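Local coordinates for D-glycero-beta-D-manno-heptose-1,7-bisphosphate 7-phosphatase (Mesorhizobium loti, PDB 2O2X), which removes the C-7 phosphate from D-glycero-beta-D-manno-heptose 1,7-bisphosphate, a magnesium-dependent step in making ADP-L-glycero-beta-D-manno-heptose, at residues A[53-58]-A[99-104]. Residues are numbered along the deposited sequence; the frame is centred on the assembly and turned at random.
Sequences AEIVLR and GRVLEL
In this HAD-like phosphatase, residues 53-58, part of the loop between strand 34-36 and helix 62-71, lie along one side of helix 91-107, with alternate side chains, Ile55 and Leu57, turned toward the helix. No direct hydrogen bond joins the two segments, so the fit rests mainly on aliphatic shape. Ile55 is the first bump: its CG2, anti to the backbone N, enters the hollow between Val101 and Leu104, one helical turn apart, and meets Val101 CG2 at 3.6 Å and Leu104 CD1 at 3.8 Å. Branching at CB suits it here, because its other arm carries CD1 to the same Val101 CG2, 3.9 Å away, and the two side chains cross at about a right angle. Val101, short and buried, offers methyls without a long chain; it also touches Ile42 and is close to Arg38, a probable substrate-binding residue. Leu57 makes the second bump. Its forked end straddles the base of Leu104, with CD1 3.7 Å and CD2 4.0 Å from Leu104 CB, while Leu104 reaches back toward Ile55. Val56, between the two, points away, and its backbone pairs with Val44. Partly exposed Arg100 suits the boundary with solvent: its guanidinium lays one face over Leu104 CD2, 3.7 Å from the plane, and a water in that plane accepts from Arg100 NE at 3.0 Å and donates to Ile55 O at 2.8 Å.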
# COMPACT_ATOMS: atom_id res chain seq x y z
N ALA A 53 12.69 -11.43 -11.09
CA ALA A 53 12.60 -11.52 -12.54
C ALA A 53 11.17 -11.65 -13.08
O ALA A 53 10.91 -11.33 -14.24
CB ALA A 53 13.45 -12.69 -13.04
N GLU A 54 10.26 -12.11 -12.25
CA GLU A 54 8.86 -12.33 -12.65
C GLU A 54 8.00 -11.08 -12.42
O GLU A 54 6.84 -11.05 -12.85
CB GLU A 54 8.27 -13.51 -11.89
CG GLU A 54 8.92 -14.82 -12.25
CD GLU A 54 8.36 -16.03 -11.49
OE1 GLU A 54 7.49 -15.87 -10.59
OE2 GLU A 54 8.79 -17.17 -11.83
N ILE A 55 8.54 -10.07 -11.76
CA ILE A 55 7.73 -8.87 -11.45
C ILE A 55 7.37 -8.08 -12.71
O ILE A 55 8.24 -7.76 -13.53
CB ILE A 55 8.47 -7.98 -10.44
CG1 ILE A 55 8.50 -8.65 -9.07
CG2 ILE A 55 7.86 -6.57 -10.34
CD1 ILE A 55 7.16 -8.56 -8.29
N VAL A 56 6.09 -7.74 -12.83
CA VAL A 56 5.57 -6.89 -13.89
C VAL A 56 4.65 -5.86 -13.27
O VAL A 56 3.77 -6.23 -12.51
CB VAL A 56 4.77 -7.74 -14.90
CG1 VAL A 56 4.13 -6.89 -15.97
CG2 VAL A 56 5.67 -8.79 -15.51
N LEU A 57 4.84 -4.59 -13.62
CA LEU A 57 3.96 -3.54 -13.15
C LEU A 57 2.57 -3.64 -13.77
O LEU A 57 2.41 -4.09 -14.91
CB LEU A 57 4.53 -2.18 -13.44
CG LEU A 57 5.86 -1.81 -12.80
CD1 LEU A 57 6.18 -0.39 -13.09
CD2 LEU A 57 5.83 -2.04 -11.32
N ARG A 58 1.56 -3.21 -13.01
CA ARG A 58 0.23 -2.94 -13.56
C ARG A 58 0.23 -1.50 -14.06
O ARG A 58 0.23 -0.56 -13.27
CB ARG A 58 -0.86 -3.17 -12.51
CG ARG A 58 -0.95 -4.60 -12.02
CD ARG A 58 -2.08 -4.83 -11.07
NE ARG A 58 -3.41 -4.66 -11.70
CZ ARG A 58 -4.19 -3.60 -11.58
NH1 ARG A 58 -3.87 -2.55 -10.83
NH2 ARG A 58 -5.34 -3.59 -12.23
N GLY A 99 12.58 -4.22 -4.15
CA GLY A 99 13.52 -3.35 -4.83
C GLY A 99 13.31 -3.30 -6.33
O GLY A 99 13.40 -2.25 -6.93
N ARG A 100 13.00 -4.45 -6.92
CA ARG A 100 12.72 -4.52 -8.35
C ARG A 100 11.44 -3.72 -8.71
O ARG A 100 11.39 -3.00 -9.71
CB ARG A 100 12.64 -5.98 -8.84
CG ARG A 100 12.28 -6.14 -10.29
CD ARG A 100 13.26 -5.47 -11.19
NE ARG A 100 13.04 -5.79 -12.60
CZ ARG A 100 13.65 -5.16 -13.60
NH1 ARG A 100 14.49 -4.17 -13.38
NH2 ARG A 100 13.38 -5.52 -14.85
N VAL A 101 10.42 -3.81 -7.86
CA VAL A 101 9.19 -3.04 -8.09
C VAL A 101 9.54 -1.55 -8.08
O VAL A 101 9.13 -0.82 -8.98
CB VAL A 101 8.10 -3.37 -7.02
CG1 VAL A 101 6.95 -2.40 -7.09
CG2 VAL A 101 7.57 -4.82 -7.21
N LEU A 102 10.30 -1.10 -7.09
CA LEU A 102 10.67 0.32 -7.00
C LEU A 102 11.55 0.76 -8.19
O LEU A 102 11.40 1.88 -8.69
CB LEU A 102 11.34 0.66 -5.67
CG LEU A 102 10.48 0.41 -4.42
CD1 LEU A 102 11.09 1.01 -3.18
CD2 LEU A 102 9.03 0.85 -4.56
N GLU A 103 12.43 -0.12 -8.66
CA GLU A 103 13.23 0.17 -9.87
C GLU A 103 12.38 0.33 -11.12
O GLU A 103 12.57 1.27 -11.90
CB GLU A 103 14.30 -0.91 -10.08
CG GLU A 103 15.10 -0.75 -11.35
CD GLU A 103 15.78 0.62 -11.52
OE1 GLU A 103 16.01 1.34 -10.51
OE2 GLU A 103 16.10 0.96 -12.68
N LEU A 104 11.42 -0.57 -11.30
CA LEU A 104 10.52 -0.44 -12.43
C LEU A 104 9.69 0.84 -12.36
O LEU A 104 9.44 1.50 -13.38
CB LEU A 104 9.62 -1.67 -12.56
CG LEU A 104 10.34 -2.96 -12.97
CD1 LEU A 104 9.43 -4.12 -12.76
CD2 LEU A 104 10.78 -2.85 -14.42
O HOH W 1 11.06 -8.00 -13.25